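Local structure of heme utilization carrier protein (Escherichia coli O157:H7, 6U9J) at residues 42-47 with 94-99; 57-62 with 72-77; 49-54 with 130-135; 35-40 with 152-157; 28-33 with 118-123. The protein probably binds heme, or the anaerobilin made from it, and carries it through the cytosol in heme uptake and anaerobic heme degradation. All blocks are in the same frame, centred on the assembly; numbering follows the deposited sequence.

Interaction 1 of 5, residues 42-47 with 94-99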
# COMPACT_ATOMS: atom_id res chain seq x y z
N ASP A 42 -9.36 0.06 -19.85
CA ASP A 42 -9.74 1.40 -20.32
C ASP A 42 -10.98 1.94 -19.62
O ASP A 42 -11.33 3.11 -19.83
CB ASP A 42 -9.96 1.40 -21.83
CG ASP A 42 -11.15 0.55 -22.25
OD1 ASP A 42 -11.34 -0.54 -21.69
OD2 ASP A 42 -11.91 1.00 -23.14
N LYS A 43 -11.67 1.13 -18.82
CA LYS A 43 -12.77 1.63 -18.00
C LYS A 43 -12.29 2.21 -16.68
O LYS A 43 -13.12 2.55 -15.84
CB LYS A 43 -13.78 0.51 -17.73
CG LYS A 43 -14.45 -0.03 -18.98
CD LYS A 43 -15.24 1.06 -19.68
CE LYS A 43 -16.39 0.46 -20.49
NZ LYS A 43 -16.92 1.41 -21.51
N PHE A 44 -10.97 2.34 -16.50
CA PHE A 44 -10.43 2.82 -15.23
C PHE A 44 -11.07 4.14 -14.80
O PHE A 44 -11.52 4.27 -13.65
CB PHE A 44 -8.91 2.98 -15.34
CG PHE A 44 -8.27 3.46 -14.07
CD1 PHE A 44 -8.11 4.82 -13.83
CD2 PHE A 44 -7.83 2.55 -13.12
CE1 PHE A 44 -7.54 5.26 -12.65
CE2 PHE A 44 -7.25 2.99 -11.94
CZ PHE A 44 -7.10 4.34 -11.72
N ASP A 45 -11.06 5.16 -15.67
CA ASP A 45 -11.59 6.45 -15.25
C ASP A 45 -13.06 6.35 -14.87
O ASP A 45 -13.49 6.96 -13.88
CB ASP A 45 -11.41 7.49 -16.36
CG ASP A 45 -9.98 7.97 -16.49
OD1 ASP A 45 -9.22 7.92 -15.51
OD2 ASP A 45 -9.63 8.43 -17.60
N THR A 46 -13.85 5.62 -15.66
CA THR A 46 -15.27 5.47 -15.35
C THR A 46 -15.47 4.82 -13.98
O THR A 46 -16.28 5.30 -13.17
CB THR A 46 -15.96 4.64 -16.44
OG1 THR A 46 -15.93 5.36 -17.68
CG2 THR A 46 -17.40 4.33 -16.08
N VAL A 47 -14.71 3.77 -13.69
CA VAL A 47 -14.86 3.07 -12.41
C VAL A 47 -14.36 3.95 -11.28
O VAL A 47 -15.05 4.15 -10.27
CB VAL A 47 -14.10 1.73 -12.45
CG1 VAL A 47 -14.04 1.11 -11.05
CG2 VAL A 47 -14.74 0.78 -13.46
N GLY A 94 -1.25 9.24 -3.39
CA GLY A 94 -0.26 8.42 -4.04
C GLY A 94 -0.46 8.44 -5.54
O GLY A 94 -1.03 9.40 -6.09
N HIS A 95 0.02 7.40 -6.21
CA HIS A 95 -0.08 7.32 -7.66
C HIS A 95 -0.24 5.87 -8.10
O HIS A 95 0.27 4.95 -7.45
CB HIS A 95 1.15 7.92 -8.35
CG HIS A 95 1.82 9.00 -7.55
ND1 HIS A 95 1.40 10.31 -7.56
CD2 HIS A 95 2.84 8.93 -6.67
CE1 HIS A 95 2.16 11.01 -6.74
NE2 HIS A 95 3.04 10.20 -6.18
N ILE A 96 -0.93 5.69 -9.22
CA ILE A 96 -1.21 4.38 -9.79
C ILE A 96 -0.74 4.38 -11.24
O ILE A 96 -1.03 5.32 -11.98
CB ILE A 96 -2.71 4.03 -9.73
CG1 ILE A 96 -3.19 3.96 -8.28
CG2 ILE A 96 -2.97 2.68 -10.42
CD1 ILE A 96 -4.70 4.03 -8.15
N LYS A 97 -0.02 3.33 -11.62
CA LYS A 97 0.33 3.17 -13.04
C LYS A 97 -0.90 2.60 -13.74
O LYS A 97 -0.99 1.41 -14.05
CB LYS A 97 1.56 2.29 -13.20
CG LYS A 97 2.83 2.90 -12.65
CD LYS A 97 4.02 1.96 -12.78
CE LYS A 97 5.23 2.54 -12.06
NZ LYS A 97 6.33 1.55 -11.94
N ALA A 98 -1.88 3.47 -13.98
CA ALA A 98 -3.18 3.02 -14.45
C ALA A 98 -3.14 2.44 -15.86
O ALA A 98 -4.01 1.64 -16.21
CB ALA A 98 -4.19 4.16 -14.40
N GLU A 99 -2.17 2.83 -16.69
CA GLU A 99 -2.09 2.17 -17.99
C GLU A 99 -1.54 0.76 -17.90
O GLU A 99 -1.60 0.02 -18.89
CB GLU A 99 -1.21 2.98 -18.94
CG GLU A 99 -1.53 4.45 -18.91
CD GLU A 99 -2.97 4.74 -19.25
OE1 GLU A 99 -3.54 5.67 -18.65
OE2 GLU A 99 -3.53 4.05 -20.14
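The methyl CB of Ala98 sits squarely over one face of the Phe44 ring, 3.8 Å from the ring centroid and only 6° off the ring normal, which qualifies as a CH-pi contact. The centring is confirmed by near-equal distances to all six ring carbons, the shortest being Ala98 CB to Phe44 CE1 at 3.9 Å. Ile96 meets the same ring quite differently: in the conformer described, one of two modelled, its CD1 lies at the edge, near the ring plane, 4.3 Å from Phe44 CZ. This edge contact is tentative; in that conformer the two aliphatic groups approach the ring from directions nearly at right angles. The phenylalanine torsion explains the reach. With CG anti to the backbone N (chi1 -179°), the Phe44 side chain swings out from the first turn of helix 44-51 toward segment 94-99. At another part of the rim, the carboxylate oxygen Asp45 OD1 lies in the ring plane, and it is hydrogen-bonded to His79. Further aromatic neighbours are Phe84, edge-to-face, and Trp48. The strand of Ile96 continues into a sheet with the second subunit. The arrangement is helix-on-sheet packing: an aromatic side chain of helix 44-51 set against strand 92-96, an outermost strand of the three-stranded sheet, and the turn after it.

Interaction 2 of 5, residues 57-62 with 72-77. With PO4 (phosphate ion), chain E.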
# COMPACT_ATOMS: atom_id res chain seq x y z
N VAL A 57 -15.22 3.97 1.57
CA VAL A 57 -14.85 2.65 1.08
C VAL A 57 -13.50 2.28 1.67
O VAL A 57 -12.82 3.10 2.29
CB VAL A 57 -14.82 2.60 -0.47
CG1 VAL A 57 -16.21 2.87 -1.04
CG2 VAL A 57 -13.79 3.59 -1.04
N THR A 58 -13.09 1.03 1.48
CA THR A 58 -11.79 0.55 1.92
C THR A 58 -10.92 0.21 0.72
O THR A 58 -11.25 -0.69 -0.06
CB THR A 58 -11.91 -0.66 2.84
OG1 THR A 58 -12.75 -0.33 3.95
CG2 THR A 58 -10.53 -1.09 3.34
N THR A 59 -9.81 0.92 0.57
CA THR A 59 -8.84 0.68 -0.48
C THR A 59 -7.67 -0.10 0.10
O THR A 59 -7.15 0.26 1.16
CB THR A 59 -8.34 2.01 -1.06
OG1 THR A 59 -9.46 2.76 -1.55
CG2 THR A 59 -7.36 1.75 -2.19
N LEU A 60 -7.29 -1.17 -0.57
CA LEU A 60 -6.32 -2.12 -0.05
C LEU A 60 -5.19 -2.34 -1.06
O LEU A 60 -5.44 -2.51 -2.25
CB LEU A 60 -7.01 -3.45 0.29
CG LEU A 60 -6.22 -4.62 0.88
CD1 LEU A 60 -7.08 -5.41 1.86
CD2 LEU A 60 -5.68 -5.52 -0.23
N VAL A 61 -3.95 -2.35 -0.57
CA VAL A 61 -2.82 -2.81 -1.36
C VAL A 61 -2.13 -3.93 -0.59
O VAL A 61 -2.00 -3.86 0.63
CB VAL A 61 -1.85 -1.66 -1.70
CG1 VAL A 61 -1.23 -1.08 -0.44
CG2 VAL A 61 -0.79 -2.15 -2.68
N HIS A 62 -1.69 -4.96 -1.32
CA HIS A 62 -1.21 -6.22 -0.76
C HIS A 62 0.17 -6.50 -1.35
O HIS A 62 0.30 -6.70 -2.56
CB HIS A 62 -2.20 -7.34 -1.11
CG HIS A 62 -2.04 -8.59 -0.30
ND1 HIS A 62 -2.98 -9.61 -0.32
CD2 HIS A 62 -1.06 -9.01 0.53
CE1 HIS A 62 -2.59 -10.59 0.47
NE2 HIS A 62 -1.42 -10.25 1.00
N GLY A 72 -12.19 5.41 3.93
CA GLY A 72 -12.57 6.79 3.72
C GLY A 72 -12.96 7.00 2.27
O GLY A 72 -13.01 6.06 1.48
N GLU A 73 -13.24 8.25 1.93
CA GLU A 73 -13.65 8.55 0.57
C GLU A 73 -12.48 8.35 -0.38
O GLU A 73 -11.34 8.71 -0.07
CB GLU A 73 -14.18 9.98 0.49
CG GLU A 73 -15.46 10.17 1.29
CD GLU A 73 -16.13 11.51 1.02
OE1 GLU A 73 -15.42 12.48 0.67
OE2 GLU A 73 -17.37 11.59 1.17
N LEU A 74 -12.76 7.77 -1.55
CA LEU A 74 -11.73 7.58 -2.55
C LEU A 74 -11.31 8.93 -3.11
O LEU A 74 -12.17 9.69 -3.57
CB LEU A 74 -12.24 6.67 -3.67
CG LEU A 74 -11.15 6.04 -4.55
CD1 LEU A 74 -10.35 5.02 -3.74
CD2 LEU A 74 -11.73 5.43 -5.82
N PRO A 75 -10.02 9.28 -3.09
CA PRO A 75 -9.59 10.57 -3.65
C PRO A 75 -9.73 10.59 -5.16
O PRO A 75 -9.53 9.57 -5.84
CB PRO A 75 -8.13 10.69 -3.22
CG PRO A 75 -7.68 9.31 -2.93
CD PRO A 75 -8.90 8.52 -2.51
N SER A 76 -10.08 11.75 -5.70
CA SER A 76 -10.02 11.96 -7.13
C SER A 76 -8.56 11.99 -7.59
O SER A 76 -7.62 12.10 -6.79
CB SER A 76 -10.71 13.27 -7.51
OG SER A 76 -9.90 14.39 -7.16
N GLY A 77 -8.36 11.89 -8.90
CA GLY A 77 -7.01 11.92 -9.42
C GLY A 77 -6.97 12.50 -10.82
O GLY A 77 -7.99 12.76 -11.45
P PO4 E . -15.64 1.14 6.35
O1 PO4 E . -14.93 1.63 5.10
O2 PO4 E . -14.78 1.40 7.56
O3 PO4 E . -16.96 1.87 6.50
O4 PO4 E . -15.91 -0.34 6.25
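Leu74 brings its side chain up to Val57 and Thr59, and can be followed outward from CB. That first carbon lies 4.3 Å from Val57 CG2, an apolar contact. With CG anti to the backbone N (chi1 -162°), the chain then turns toward the strand, and CD1 ends 3.3 Å from Thr59 OG1; the two side chains cross at about a right angle. The short distance is a packing contact between a methyl and a hydroxyl oxygen. Val57 CG2 also comes 3.6 Å from Gly72 O. Beside these side chains, Val57 and Gly72 form an antiparallel hydrogen-bonded pair. Gly72 N gives to Val57 O at 2.9 Å, and Val57 N gives to Gly72 O at 3.0 Å; both bonds are nearly straight, with N-H angles of 165°. Thr58 points the other way, and its OG1 makes a weak bond to a phosphate ion, probably from the crystallisation liquor, that is also hydrogen-bonded to Ser71 OG. The chain turns a corner at Gly72, leaving the sheet that contains strands 56-62 and 66-71. Beyond the corner Leu74 lies among Ile132 of strand 128-133, Met92 of strand 92-96, and Trp48 and Val51 of helix 44-51.

Interaction 3 of 5, residues 49-54 with 130-135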
# COMPACT_ATOMS: atom_id res chain seq x y z
N ASP A 49 -13.87 7.28 -11.03
CA ASP A 49 -14.67 8.47 -10.78
C ASP A 49 -16.04 8.13 -10.18
O ASP A 49 -16.60 8.93 -9.42
CB ASP A 49 -14.85 9.25 -12.08
CG ASP A 49 -13.55 9.92 -12.55
OD1 ASP A 49 -12.55 9.91 -11.80
OD2 ASP A 49 -13.54 10.41 -13.69
N THR A 50 -16.58 6.94 -10.49
CA THR A 50 -17.85 6.53 -9.92
C THR A 50 -17.71 6.21 -8.43
O THR A 50 -18.51 6.68 -7.62
CB THR A 50 -18.40 5.32 -10.69
OG1 THR A 50 -18.70 5.72 -12.03
CG2 THR A 50 -19.68 4.79 -10.05
N VAL A 51 -16.67 5.46 -8.06
CA VAL A 51 -16.47 5.08 -6.65
C VAL A 51 -16.21 6.30 -5.79
O VAL A 51 -16.54 6.33 -4.60
CB VAL A 51 -15.34 4.04 -6.55
CG1 VAL A 51 -15.04 3.65 -5.09
CG2 VAL A 51 -15.68 2.81 -7.37
N CYS A 52 -15.61 7.35 -6.37
CA CYS A 52 -15.35 8.58 -5.64
C CYS A 52 -16.62 9.22 -5.09
O CYS A 52 -16.53 10.10 -4.23
CB CYS A 52 -14.64 9.59 -6.56
SG CYS A 52 -12.89 9.24 -6.84
N GLU A 53 -17.79 8.81 -5.57
CA GLU A 53 -19.04 9.39 -5.11
C GLU A 53 -19.75 8.55 -4.05
O GLU A 53 -20.79 8.98 -3.54
CB GLU A 53 -19.98 9.59 -6.30
CG GLU A 53 -19.36 10.45 -7.38
CD GLU A 53 -20.31 10.74 -8.51
OE1 GLU A 53 -20.52 11.94 -8.82
OE2 GLU A 53 -20.85 9.78 -9.09
N TRP A 54 -19.20 7.39 -3.69
CA TRP A 54 -19.94 6.40 -2.91
C TRP A 54 -19.83 6.58 -1.41
O TRP A 54 -20.52 5.85 -0.67
CB TRP A 54 -19.44 5.00 -3.26
CG TRP A 54 -19.84 4.50 -4.61
CD1 TRP A 54 -20.63 5.14 -5.53
CD2 TRP A 54 -19.49 3.24 -5.18
NE1 TRP A 54 -20.77 4.35 -6.65
CE2 TRP A 54 -20.08 3.18 -6.46
CE3 TRP A 54 -18.72 2.15 -4.74
CZ2 TRP A 54 -19.94 2.07 -7.30
CZ3 TRP A 54 -18.57 1.05 -5.58
CH2 TRP A 54 -19.18 1.02 -6.85
N LEU A 130 -4.57 -3.56 -7.01
CA LEU A 130 -5.27 -2.72 -6.06
C LEU A 130 -6.64 -3.34 -5.86
O LEU A 130 -7.16 -3.97 -6.77
CB LEU A 130 -5.40 -1.28 -6.56
CG LEU A 130 -5.83 -0.26 -5.52
CD1 LEU A 130 -4.70 -0.00 -4.52
CD2 LEU A 130 -6.25 1.02 -6.20
N LYS A 131 -7.20 -3.18 -4.66
CA LYS A 131 -8.56 -3.63 -4.38
C LYS A 131 -9.32 -2.53 -3.66
O LYS A 131 -8.75 -1.80 -2.85
CB LYS A 131 -8.57 -4.91 -3.50
CG LYS A 131 -7.88 -6.12 -4.12
CD LYS A 131 -8.10 -7.37 -3.29
CE LYS A 131 -7.36 -8.56 -3.88
NZ LYS A 131 -7.71 -9.82 -3.13
N ILE A 132 -10.61 -2.39 -3.97
CA ILE A 132 -11.51 -1.53 -3.22
C ILE A 132 -12.67 -2.38 -2.74
O ILE A 132 -13.28 -3.10 -3.53
CB ILE A 132 -12.03 -0.35 -4.07
CG1 ILE A 132 -10.87 0.51 -4.56
CG2 ILE A 132 -13.00 0.50 -3.25
CD1 ILE A 132 -11.30 1.54 -5.58
N PHE A 133 -12.98 -2.29 -1.44
CA PHE A 133 -14.08 -3.02 -0.82
C PHE A 133 -15.14 -2.06 -0.34
O PHE A 133 -14.82 -0.99 0.19
CB PHE A 133 -13.58 -3.85 0.37
CG PHE A 133 -12.71 -5.00 -0.02
CD1 PHE A 133 -11.34 -4.83 -0.15
CD2 PHE A 133 -13.26 -6.26 -0.24
CE1 PHE A 133 -10.53 -5.90 -0.51
CE2 PHE A 133 -12.46 -7.33 -0.60
CZ PHE A 133 -11.09 -7.15 -0.73
N LEU A 134 -16.41 -2.45 -0.45
CA LEU A 134 -17.47 -1.58 0.04
C LEU A 134 -17.42 -1.45 1.55
O LEU A 134 -16.94 -2.35 2.26
CB LEU A 134 -18.84 -2.11 -0.37
CG LEU A 134 -19.25 -1.92 -1.81
CD1 LEU A 134 -20.75 -2.14 -1.94
CD2 LEU A 134 -18.87 -0.55 -2.32
N GLY A 135 -17.93 -0.32 2.05
CA GLY A 135 -17.92 -0.04 3.48
C GLY A 135 -18.99 -0.80 4.25
O GLY A 135 -19.90 -1.42 3.70
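Ile132 and Val51 reach toward each other, tip to tip, with Ile132 CG2 4.2 Å from Val51 CG1. Both contact carbons stand anti to their own backbone N (Val51 chi1 177°), a setting that directs each of these branches across the interface. The contacting methyls come from the C-terminal part of helix 44-51 on one side and from strand 128-133 on the other, and the CA atoms of Val51 and Ile132, like those of Trp54 and Leu134, stay 8.9 Å apart; the gap is spanned by side chains alone. This is the ordinary geometry of a helix laid on a beta-sheet, here the six-stranded antiparallel sheet of a ChuX/HutX-family protein, in which strand 128-133 runs between 114-122 and 56-62.

The second half of the contact uses Leu134 and Trp54. Leu134 CD2 is 3.6 Å from both CE3 and CZ3 of Trp54, so the methyl meets the six-membered part of the indole; the two side chains cross obliquely. Backbone geometry brings Trp54 there: a type I turn from Val51 to Trp54, closed by Trp54 N to Val51 O at 3.0 Å, folds the chain back near the C-terminal part of helix 44-51. The indole is thereby laid over the helix backbone, with Val51 CA 3.8 Å above one face and Thr50 C 4.0 Å above the same face, both toward its rim. Ala149 and Leu153 of helix 144-157 also touch Trp54, while Leu74 packs on both Val51 and Ile132. Leu134 extends the contact to that same helix through Gln146 and Val147.

Interaction 4 of 5, residues 35-40 with 152-157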
# COMPACT_ATOMS: atom_id res chain seq x y z
N SER A 35 -20.61 -14.75 -9.78
CA SER A 35 -21.10 -13.37 -9.75
C SER A 35 -19.92 -12.41 -9.93
O SER A 35 -19.43 -11.84 -8.95
CB SER A 35 -21.85 -13.09 -8.46
OG SER A 35 -22.38 -11.78 -8.46
N SER A 36 -19.49 -12.23 -11.18
CA SER A 36 -18.43 -11.27 -11.48
C SER A 36 -18.68 -10.61 -12.83
O SER A 36 -19.18 -11.23 -13.77
CB SER A 36 -17.05 -11.93 -11.49
OG SER A 36 -16.92 -12.86 -12.55
N THR A 37 -18.26 -9.35 -12.93
CA THR A 37 -18.26 -8.57 -14.16
C THR A 37 -16.83 -8.14 -14.42
O THR A 37 -16.21 -7.52 -13.55
CB THR A 37 -19.18 -7.35 -14.03
OG1 THR A 37 -20.52 -7.79 -13.76
CG2 THR A 37 -19.18 -6.51 -15.31
N VAL A 38 -16.29 -8.49 -15.58
CA VAL A 38 -14.90 -8.19 -15.93
C VAL A 38 -14.89 -7.28 -17.15
O VAL A 38 -15.54 -7.60 -18.16
CB VAL A 38 -14.09 -9.47 -16.19
CG1 VAL A 38 -12.66 -9.14 -16.57
CG2 VAL A 38 -14.14 -10.39 -14.97
N VAL A 39 -14.18 -6.16 -17.06
CA VAL A 39 -14.07 -5.23 -18.18
C VAL A 39 -12.61 -4.91 -18.44
O VAL A 39 -11.73 -5.16 -17.59
CB VAL A 39 -14.87 -3.93 -17.91
CG1 VAL A 39 -16.35 -4.24 -17.68
CG2 VAL A 39 -14.25 -3.15 -16.75
N PRO A 40 -12.30 -4.34 -19.60
CA PRO A 40 -10.92 -3.94 -19.86
C PRO A 40 -10.52 -2.74 -19.02
O PRO A 40 -11.35 -1.97 -18.52
CB PRO A 40 -10.92 -3.59 -21.36
CG PRO A 40 -12.12 -4.25 -21.92
CD PRO A 40 -13.13 -4.24 -20.81
N THR A 152 -25.56 -0.59 -9.74
CA THR A 152 -25.77 0.33 -10.86
C THR A 152 -24.53 0.41 -11.75
O THR A 152 -24.64 0.40 -12.98
CB THR A 152 -26.17 1.70 -10.33
OG1 THR A 152 -27.44 1.60 -9.68
CG2 THR A 152 -26.27 2.73 -11.46
N LEU A 153 -23.35 0.47 -11.15
CA LEU A 153 -22.12 0.52 -11.95
C LEU A 153 -21.92 -0.77 -12.72
O LEU A 153 -21.57 -0.75 -13.90
CB LEU A 153 -20.92 0.81 -11.06
CG LEU A 153 -19.53 0.71 -11.70
CD1 LEU A 153 -19.34 1.69 -12.89
CD2 LEU A 153 -18.46 0.95 -10.65
N ALA A 154 -22.15 -1.92 -12.08
CA ALA A 154 -21.97 -3.18 -12.78
C ALA A 154 -22.90 -3.28 -13.98
O ALA A 154 -22.49 -3.74 -15.05
CB ALA A 154 -22.20 -4.36 -11.83
N ALA A 155 -24.14 -2.83 -13.83
CA ALA A 155 -25.08 -2.87 -14.95
C ALA A 155 -24.63 -1.95 -16.07
O ALA A 155 -24.73 -2.30 -17.26
CB ALA A 155 -26.48 -2.48 -14.47
N SER A 156 -24.11 -0.77 -15.72
CA SER A 156 -23.64 0.15 -16.73
C SER A 156 -22.38 -0.36 -17.41
O SER A 156 -22.18 -0.14 -18.60
CB SER A 156 -23.41 1.52 -16.10
OG SER A 156 -22.21 1.55 -15.36
N LEU A 157 -21.50 -1.05 -16.68
CA LEU A 157 -20.32 -1.61 -17.33
C LEU A 157 -20.71 -2.70 -18.33
O LEU A 157 -19.95 -3.00 -19.25
CB LEU A 157 -19.35 -2.17 -16.30
CG LEU A 157 -18.62 -1.12 -15.47
CD1 LEU A 157 -17.79 -1.77 -14.39
CD2 LEU A 157 -17.72 -0.23 -16.35
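Helix-on-sheet packing at an outermost strand is the element here: the C-terminal helix 144-157 lies across strand 36-40, which ends the six-stranded antiparallel sheet within this chain. The two short axes approach to 9.2 Å, and their N-to-C directions make an angle of 53°, so the helix runs diagonally over the strand and meets it at a few positions. Val39 and Leu157 make the closest of these contacts, with Val39 CG1 3.9 Å from Leu157 CB and 4.1 Å from Leu157 O. The methyl thus rests against the base of the leucine and its carbonyl oxygen, and the two side chains cross at about a right angle. In Val39, CG1 stands anti to the carbonyl carbon (chi1 -59°), which turns this branch to the helix. Two residues earlier on the same strand, Thr37 meets the helix with both branches: its OG1 lies 4.3 Å from Ala154 CB, and its CG2 lies 4.5 Å from Leu157 CB. The alternation of the strand, with Val38 pointing away between them, puts Thr37 and Val39 on the helix side. Inside the helix, Ser156 OG bonds to Leu153 O at 2.8 Å, an oxygen that also accepts from Leu157 N. Ala154 and Leu157 continue onto Leu106 of the adjacent strand 103-111, Leu157 also reaches Val47 of helix 44-51, and Val38 faces Leu27 and Arg31 of helix 26-31.

Interaction 5 of 5, residues 28-33 with 118-123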
# COMPACT_ATOMS: atom_id res chain seq x y z
N GLU A 28 -8.16 -15.37 -13.98
CA GLU A 28 -8.89 -16.52 -14.49
C GLU A 28 -9.86 -17.08 -13.46
O GLU A 28 -10.97 -17.49 -13.81
CB GLU A 28 -7.93 -17.60 -14.97
CG GLU A 28 -8.60 -18.63 -15.88
CD GLU A 28 -9.05 -18.03 -17.20
OE1 GLU A 28 -10.11 -18.45 -17.71
OE2 GLU A 28 -8.35 -17.13 -17.72
N VAL A 29 -9.48 -17.07 -12.18
CA VAL A 29 -10.42 -17.47 -11.13
C VAL A 29 -11.61 -16.53 -11.09
O VAL A 29 -12.77 -16.97 -11.04
CB VAL A 29 -9.71 -17.51 -9.77
CG1 VAL A 29 -10.72 -17.73 -8.63
CG2 VAL A 29 -8.64 -18.59 -9.76
N VAL A 30 -11.35 -15.23 -11.13
CA VAL A 30 -12.44 -14.26 -11.02
C VAL A 30 -13.42 -14.41 -12.18
O VAL A 30 -14.63 -14.27 -12.01
CB VAL A 30 -11.87 -12.84 -10.92
CG1 VAL A 30 -12.95 -11.81 -11.21
CG2 VAL A 30 -11.30 -12.62 -9.51
N ARG A 31 -12.90 -14.68 -13.39
CA ARG A 31 -13.77 -14.85 -14.55
C ARG A 31 -14.74 -16.00 -14.36
O ARG A 31 -15.86 -15.96 -14.89
CB ARG A 31 -12.93 -15.12 -15.80
CG ARG A 31 -12.17 -13.93 -16.31
CD ARG A 31 -11.56 -14.27 -17.66
NE ARG A 31 -10.70 -13.22 -18.17
CZ ARG A 31 -11.13 -12.15 -18.83
NH1 ARG A 31 -10.26 -11.25 -19.26
NH2 ARG A 31 -12.43 -11.98 -19.06
N ASN A 32 -14.34 -17.03 -13.62
CA ASN A 32 -15.14 -18.23 -13.45
C ASN A 32 -16.01 -18.20 -12.21
O ASN A 32 -16.69 -19.19 -11.92
CB ASN A 32 -14.21 -19.45 -13.43
CG ASN A 32 -13.66 -19.77 -14.79
OD1 ASN A 32 -14.36 -20.34 -15.63
ND2 ASN A 32 -12.41 -19.40 -15.03
N LEU A 33 -16.03 -17.08 -11.49
CA LEU A 33 -16.94 -16.92 -10.37
C LEU A 33 -18.39 -16.87 -10.84
O LEU A 33 -18.67 -16.48 -11.98
CB LEU A 33 -16.61 -15.64 -9.60
CG LEU A 33 -15.36 -15.66 -8.72
CD1 LEU A 33 -15.07 -14.27 -8.18
CD2 LEU A 33 -15.52 -16.66 -7.59
N SER A 118 -16.56 -6.14 -4.07
CA SER A 118 -15.22 -5.62 -4.26
C SER A 118 -14.98 -5.25 -5.72
O SER A 118 -15.64 -5.75 -6.64
CB SER A 118 -14.16 -6.64 -3.82
OG SER A 118 -14.23 -7.81 -4.60
N ILE A 119 -14.02 -4.35 -5.91
CA ILE A 119 -13.48 -4.00 -7.22
C ILE A 119 -12.01 -4.36 -7.23
O ILE A 119 -11.27 -3.92 -6.35
CB ILE A 119 -13.68 -2.51 -7.52
CG1 ILE A 119 -15.16 -2.16 -7.44
CG2 ILE A 119 -13.07 -2.12 -8.88
CD1 ILE A 119 -15.43 -0.69 -7.42
N LEU A 120 -11.60 -5.18 -8.19
CA LEU A 120 -10.22 -5.62 -8.33
C LEU A 120 -9.64 -5.00 -9.59
O LEU A 120 -10.25 -5.08 -10.66
CB LEU A 120 -10.11 -7.14 -8.41
CG LEU A 120 -9.88 -7.88 -7.09
CD1 LEU A 120 -10.92 -7.46 -6.07
CD2 LEU A 120 -9.94 -9.38 -7.34
N PHE A 121 -8.45 -4.42 -9.46
CA PHE A 121 -7.71 -3.88 -10.59
C PHE A 121 -6.57 -4.84 -10.88
O PHE A 121 -5.79 -5.16 -9.99
CB PHE A 121 -7.16 -2.49 -10.28
CG PHE A 121 -8.22 -1.46 -9.97
CD1 PHE A 121 -8.79 -1.39 -8.70
CD2 PHE A 121 -8.64 -0.55 -10.93
CE1 PHE A 121 -9.76 -0.45 -8.40
CE2 PHE A 121 -9.59 0.40 -10.64
CZ PHE A 121 -10.17 0.45 -9.37
N PHE A 122 -6.49 -5.32 -12.12
CA PHE A 122 -5.51 -6.33 -12.51
C PHE A 122 -4.39 -5.77 -13.37
O PHE A 122 -4.63 -4.91 -14.24
CB PHE A 122 -6.18 -7.46 -13.31
CG PHE A 122 -7.15 -8.26 -12.51
CD1 PHE A 122 -8.47 -7.89 -12.44
CD2 PHE A 122 -6.72 -9.39 -11.84
CE1 PHE A 122 -9.38 -8.64 -11.70
CE2 PHE A 122 -7.61 -10.15 -11.10
CZ PHE A 122 -8.95 -9.76 -11.03
N ASN A 123 -3.19 -6.30 -13.18
CA ASN A 123 -2.08 -6.00 -14.07
C ASN A 123 -2.06 -7.01 -15.23
O ASN A 123 -2.92 -7.89 -15.33
CB ASN A 123 -0.75 -5.99 -13.30
CG ASN A 123 -0.42 -7.32 -12.65
OD1 ASN A 123 -0.76 -8.39 -13.15
ND2 ASN A 123 0.27 -7.26 -11.52
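A single methyl, Val30 CG2, is met by two side chains of strand 114-122 at once. It lies 4.0 Å from Phe122 CZ, at the edge of the ring and near its plane, so the valine addresses the rim of the aromatic group. The same CG2 is 4.1 Å from Leu120 CD2. In both pairs the side chains approach at a slant, neither end-on nor at right angles. Leu120 and Phe122 are alternate residues of the strand and both project toward helix 26-31, with Val30 as the partner they share; the nearest CA atoms, of Val30 and Leu120, are 9.3 Å apart. The valine torsion (chi1 163°) places CG2 anti to the carbonyl carbon, on the side where Leu120 and Phe122 converge. The helix comes to its end just beyond Val30. There Asn32 ND2 bonds to Glu28 O at 2.7 Å, with an N-H angle of 148°, and Asn32 N bonds to Val29 O at 3.0 Å, tying the following residues back onto the last turn. Ala105 and Ile107 of strand 103-111 and Leu15 of helix 15-22 also pack on Val30. The chemistry across the two segments is wholly apolar: three buried hydrocarbon side chains meet at van der Waals distance, so the attachment rests on dispersion and the exclusion of water, while the hydrogen bonds nearby are made within the helix end, to the chain just after it and between neighbouring strands, not between the two segments.

How the interactions relate
Along the chain the first segments run in the order 5, 4, 1, 3, 2. Interaction 2 is nested inside the loops closed by all the others, while 5 crosses 3 and 4, and 1 crosses 3. Interactions 2 to 5 reach the six-stranded sheet; interaction 1 joins helix 44-51, shared with interaction 3, to the three-stranded one. Centres lie between 6 Å (2 and 3, on adjacent strands) and 19 Å (2 and 4) apart. Strand alternation separates the large sheet's faces: Thr37, Val39, Ile119 and Phe121 meet helices 144-157 and 44-51, whereas Val38, Leu120 and Phe122 meet helix 26-31. Interactions 1, 2, 3 and 5 all have residues touching the second subunit; interaction 4 has none.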